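Long-range contact in CG4930 (Drosophila melanogaster, PDB 3ISM), which inhibits the nuclease EndoG, to which it is bound in this complex, and is an all-helical protein with a domain resembling the Ku C-terminal domain: residues C[285-296]-C[321-332]. The protein carries 1 engineered substitution. Numbering follows the deposited sequence. Where two conformers were deposited one is given.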
loop_
_atom_site.group_PDB
_atom_site.type_symbol
_atom_site.label_atom_id
_atom_site.label_comp_id
_atom_site.label_asym_id
_atom_site.label_seq_id
_atom_site.Cartn_x
_atom_site.Cartn_y
_atom_site.Cartn_z
ATOM N N GLY C 285 1.073 -30.108 -13.186
ATOM C CA GLY C 285 1.354 -28.806 -13.795
ATOM C C GLY C 285 1.479 -27.653 -12.803
ATOM O O GLY C 285 2.052 -26.618 -13.132
ATOM N N PHE C 286 0.944 -27.832 -11.595
ATOM C CA PHE C 286 1.097 -26.839 -10.533
ATOM C C PHE C 286 2.226 -27.195 -9.580
ATOM O O PHE C 286 3.017 -26.336 -9.207
ATOM C CB PHE C 286 -0.198 -26.634 -9.742
ATOM C CG PHE C 286 -0.083 -25.572 -8.668
ATOM C CD1 PHE C 286 0.166 -25.921 -7.336
ATOM C CD2 PHE C 286 -0.184 -24.224 -8.996
ATOM C CE1 PHE C 286 0.296 -24.949 -6.360
ATOM C CE2 PHE C 286 -0.058 -23.241 -8.014
ATOM C CZ PHE C 286 0.185 -23.607 -6.700
ATOM N N TYR C 287 2.296 -28.461 -9.180
ATOM C CA TYR C 287 3.272 -28.877 -8.168
ATOM C C TYR C 287 4.670 -29.149 -8.715
ATOM O O TYR C 287 5.618 -29.288 -7.949
ATOM C CB TYR C 287 2.759 -30.083 -7.387
ATOM C CG TYR C 287 1.557 -29.755 -6.542
ATOM C CD1 TYR C 287 0.295 -30.205 -6.899
ATOM C CD2 TYR C 287 1.682 -28.979 -5.395
ATOM C CE1 TYR C 287 -0.813 -29.898 -6.145
ATOM C CE2 TYR C 287 0.579 -28.674 -4.624
ATOM C CZ TYR C 287 -0.667 -29.140 -5.006
ATOM O OH TYR C 287 -1.777 -28.850 -4.250
ATOM N N GLY C 288 4.794 -29.215 -10.038
ATOM C CA GLY C 288 6.077 -29.487 -10.662
ATOM C C GLY C 288 5.982 -30.692 -11.564
ATOM O O GLY C 288 6.005 -31.828 -11.084
ATOM N N PRO C 289 5.890 -30.450 -12.883
ATOM C CA PRO C 289 5.581 -31.495 -13.841
ATOM C C PRO C 289 6.810 -32.248 -14.372
ATOM O O PRO C 289 6.690 -32.989 -15.341
ATOM C CB PRO C 289 4.889 -30.723 -14.965
ATOM C CG PRO C 289 5.529 -29.353 -14.938
ATOM C CD PRO C 289 6.092 -29.143 -13.543
ATOM N N ASP C 290 7.968 -32.069 -13.735
ATOM C CA ASP C 290 9.212 -32.709 -14.196
ATOM C C ASP C 290 9.191 -34.253 -14.163
ATOM O O ASP C 290 9.705 -34.900 -15.087
ATOM C CB ASP C 290 10.426 -32.181 -13.418
ATOM C CG ASP C 290 11.745 -32.513 -14.105
ATOM O OD1 ASP C 290 11.917 -32.144 -15.292
ATOM O OD2 ASP C 290 12.611 -33.143 -13.462
ATOM N N ASP C 291 8.619 -34.829 -13.103
ATOM C CA ASP C 291 8.421 -36.282 -13.012
ATOM C C ASP C 291 7.430 -36.753 -14.069
ATOM O O ASP C 291 7.631 -37.783 -14.722
ATOM C CB ASP C 291 7.887 -36.676 -11.634
ATOM C CG ASP C 291 8.867 -36.387 -10.510
ATOM O OD1 ASP C 291 9.961 -35.832 -10.761
ATOM O OD2 ASP C 291 8.531 -36.715 -9.355
ATOM N N TYR C 292 6.354 -35.991 -14.226
ATOM C CA TYR C 292 5.335 -36.304 -15.204
ATOM C C TYR C 292 5.921 -36.309 -16.614
ATOM O O TYR C 292 5.645 -37.216 -17.399
ATOM C CB TYR C 292 4.186 -35.296 -15.121
ATOM C CG TYR C 292 3.014 -35.690 -15.973
ATOM C CD1 TYR C 292 1.944 -36.364 -15.420
ATOM C CD2 TYR C 292 2.983 -35.403 -17.340
ATOM C CE1 TYR C 292 0.873 -36.751 -16.188
ATOM C CE2 TYR C 292 1.911 -35.772 -18.121
ATOM C CZ TYR C 292 0.858 -36.455 -17.540
ATOM O OH TYR C 292 -0.225 -36.838 -18.295
ATOM N N ASN C 293 6.738 -35.302 -16.920
ATOM C CA ASN C 293 7.315 -35.136 -18.256
ATOM C C ASN C 293 8.301 -36.232 -18.659
ATOM O O ASN C 293 8.456 -36.533 -19.841
ATOM C CB ASN C 293 7.964 -33.757 -18.390
ATOM C CG ASN C 293 6.940 -32.641 -18.471
ATOM O OD1 ASN C 293 5.743 -32.896 -18.628
ATOM N ND2 ASN C 293 7.401 -31.397 -18.353
ATOM N N SER C 294 8.957 -36.827 -17.671
ATOM C CA SER C 294 9.832 -37.957 -17.918
ATOM C C SER C 294 9.009 -39.232 -18.102
ATOM O O SER C 294 9.177 -39.951 -19.092
ATOM C CB SER C 294 10.827 -38.115 -16.767
ATOM O OG SER C 294 11.215 -36.841 -16.278
ATOM N N TRP C 295 8.111 -39.488 -17.150
ATOM C CA TRP C 295 7.344 -40.739 -17.076
ATOM C C TRP C 295 6.313 -40.886 -18.189
ATOM O O TRP C 295 6.069 -42.001 -18.660
ATOM C CB TRP C 295 6.666 -40.855 -15.703
ATOM C CG TRP C 295 5.619 -41.947 -15.548
ATOM C CD1 TRP C 295 5.832 -43.243 -15.173
ATOM C CD2 TRP C 295 4.197 -41.810 -15.717
ATOM N NE1 TRP C 295 4.639 -43.923 -15.108
ATOM C CE2 TRP C 295 3.620 -43.071 -15.441
ATOM C CE3 TRP C 295 3.358 -40.747 -16.080
ATOM C CZ2 TRP C 295 2.241 -43.299 -15.517
ATOM C CZ3 TRP C 295 1.986 -40.975 -16.154
ATOM C CH2 TRP C 295 1.443 -42.239 -15.870
ATOM N N ILE C 296 5.705 -39.773 -18.608
ATOM C CA ILE C 296 4.643 -39.841 -19.626
ATOM C C ILE C 296 5.151 -40.441 -20.954
ATOM O O ILE C 296 4.402 -41.117 -21.669
ATOM C CB ILE C 296 3.878 -38.477 -19.798
ATOM C CG1 ILE C 296 2.486 -38.687 -20.397
ATOM C CG2 ILE C 296 4.705 -37.433 -20.580
ATOM C CD1 ILE C 296 1.544 -39.478 -19.537
ATOM N N LEU C 321 -2.664 -35.352 -23.311
ATOM C CA LEU C 321 -2.127 -35.858 -22.046
ATOM C C LEU C 321 -0.616 -36.048 -22.078
ATOM O O LEU C 321 -0.043 -36.802 -21.286
ATOM C CB LEU C 321 -2.861 -37.130 -21.602
ATOM C CG LEU C 321 -4.362 -36.900 -21.351
ATOM C CD1 LEU C 321 -5.030 -38.155 -20.797
ATOM C CD2 LEU C 321 -4.612 -35.676 -20.434
ATOM N N GLY C 322 0.024 -35.328 -22.992
ATOM C CA GLY C 322 1.470 -35.352 -23.119
ATOM C C GLY C 322 2.143 -34.493 -22.077
ATOM O O GLY C 322 1.516 -34.129 -21.078
ATOM N N PRO C 323 3.431 -34.179 -22.295
ATOM C CA PRO C 323 4.206 -33.321 -21.413
ATOM C C PRO C 323 3.468 -32.035 -21.063
ATOM O O PRO C 323 2.729 -31.493 -21.898
ATOM C CB PRO C 323 5.459 -33.015 -22.240
ATOM C CG PRO C 323 5.646 -34.239 -23.073
ATOM C CD PRO C 323 4.239 -34.661 -23.434
ATOM N N SER C 324 3.635 -31.577 -19.824
ATOM C CA SER C 324 3.057 -30.300 -19.401
ATOM C C SER C 324 3.749 -29.146 -20.121
ATOM O O SER C 324 4.958 -29.215 -20.370
ATOM C CB SER C 324 3.198 -30.137 -17.898
ATOM O OG SER C 324 2.488 -29.002 -17.441
ATOM N N CYS C 325 2.986 -28.097 -20.447
ATOM C CA CYS C 325 3.538 -26.944 -21.168
ATOM C C CYS C 325 2.776 -25.639 -20.897
ATOM O O CYS C 325 1.881 -25.597 -20.038
ATOM C CB CYS C 325 3.639 -27.239 -22.674
ATOM S SG CYS C 325 2.078 -27.297 -23.539
ATOM N N ALA C 326 3.149 -24.566 -21.611
ATOM C CA ALA C 326 2.563 -23.224 -21.405
ATOM C C ALA C 326 1.069 -23.179 -21.676
ATOM O O ALA C 326 0.399 -22.192 -21.373
ATOM C CB ALA C 326 3.279 -22.169 -22.252
ATOM N N ARG C 327 0.558 -24.253 -22.261
ATOM C CA ARG C 327 -0.856 -24.370 -22.530
ATOM C C ARG C 327 -1.583 -24.691 -21.239
ATOM O O ARG C 327 -2.736 -24.288 -21.060
ATOM C CB ARG C 327 -1.107 -25.455 -23.584
ATOM C CG ARG C 327 -0.658 -25.040 -24.989
ATOM C CD ARG C 327 -0.733 -26.183 -25.998
ATOM N NE ARG C 327 -2.076 -26.744 -26.169
ATOM C CZ ARG C 327 -3.058 -26.175 -26.867
ATOM N NH1 ARG C 327 -2.872 -25.002 -27.465
ATOM N NH2 ARG C 327 -4.230 -26.788 -26.980
ATOM N N ASP C 328 -0.895 -25.402 -20.341
ATOM C CA ASP C 328 -1.537 -25.932 -19.137
ATOM C C ASP C 328 -0.959 -25.444 -17.799
ATOM O O ASP C 328 -1.597 -25.611 -16.750
ATOM C CB ASP C 328 -1.615 -27.476 -19.179
ATOM C CG ASP C 328 -0.241 -28.154 -19.183
ATOM O OD1 ASP C 328 0.414 -28.214 -20.248
ATOM O OD2 ASP C 328 0.173 -28.661 -18.113
ATOM N N SER C 329 0.217 -24.818 -17.835
ATOM C CA SER C 329 0.993 -24.605 -16.608
ATOM C C SER C 329 1.792 -23.283 -16.545
ATOM O O SER C 329 2.260 -22.766 -17.570
ATOM C CB SER C 329 1.924 -25.796 -16.400
ATOM O OG SER C 329 2.930 -25.517 -15.457
ATOM N N ASP C 330 1.954 -22.761 -15.327
ATOM C CA ASP C 330 2.725 -21.542 -15.108
ATOM C C ASP C 330 4.218 -21.806 -14.962
ATOM O O ASP C 330 4.991 -20.896 -14.680
ATOM C CB ASP C 330 2.164 -20.701 -13.940
ATOM C CG ASP C 330 2.398 -21.316 -12.558
ATOM O OD1 ASP C 330 2.067 -20.622 -11.566
ATOM O OD2 ASP C 330 2.893 -22.462 -12.441
ATOM N N TYR C 331 4.623 -23.058 -15.167
ATOM C CA TYR C 331 6.045 -23.401 -15.254
ATOM C C TYR C 331 6.641 -22.997 -16.600
ATOM O O TYR C 331 7.862 -23.079 -16.784
ATOM C CB TYR C 331 6.254 -24.897 -15.042
ATOM C CG TYR C 331 6.367 -25.293 -13.604
ATOM C CD1 TYR C 331 7.608 -25.414 -13.002
ATOM C CD2 TYR C 331 5.231 -25.549 -12.840
ATOM C CE1 TYR C 331 7.727 -25.782 -11.667
ATOM C CE2 TYR C 331 5.334 -25.924 -11.505
ATOM C CZ TYR C 331 6.583 -26.034 -10.927
ATOM O OH TYR C 331 6.700 -26.398 -9.612
ATOM N N TYR C 332 5.780 -22.557 -17.525
ATOM C CA TYR C 332 6.179 -22.254 -18.891
ATOM C C TYR C 332 5.596 -20.948 -19.461
ATOM O O TYR C 332 4.596 -20.428 -18.956
ATOM C CB TYR C 332 5.785 -23.422 -19.801
ATOM C CG TYR C 332 6.160 -24.778 -19.254
ATOM C CD1 TYR C 332 5.229 -25.556 -18.558
ATOM C CD2 TYR C 332 7.455 -25.270 -19.398
ATOM C CE1 TYR C 332 5.566 -26.807 -18.063
ATOM C CE2 TYR C 332 7.804 -26.519 -18.895
ATOM C CZ TYR C 332 6.858 -27.279 -18.227
ATOM O OH TYR C 332 7.212 -28.508 -17.721
#
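Tyr-331 lies against the corner between helix 267-287 and helix 290-305 of this all-helical inhibitor, where Gly-288 leaves helical geometry at positive phi and Pro-289 takes the N-cap position. Tyr-331 CB rests 3.6 Å above one face of the Tyr-332 ring, offset toward its rim. A chi1 of -86° swings CG away from the carbonyl and lays the ring against the helix end. Tyr-331 CD2 passes 3.4 Å from Gly-285 O and Tyr-331 CE2 3.3 Å from Phe-286 O, both oxygens at the ring edge, near its plane. Tyr-331 OH ends 3.3 Å from Gly-288 CA. Pro-289 CD lies over one face of the Tyr-331 ring, 3.7 Å from its centroid, a CH-pi contact. In an ST turn, Ser-329 OG accepts from Tyr-331 N and donates to an in-plane lone pair of Gly-285 O. Asn-293 OD1 accepts a hydrogen bond from Ser-324 N, while ND2 reaches Tyr-332 OH weakly. The side chain of Asp-330, about 8 Å from a bound magnesium ion, salt-bridges Arg-99 of the CG8862 chain, which also bonds Phe-286 O and makes a cation-pi contact with the Phe-286 ring. Tyr-292 OH donates to Leu-321 O at 3.0 Å, from 39° out of the carbonyl plane.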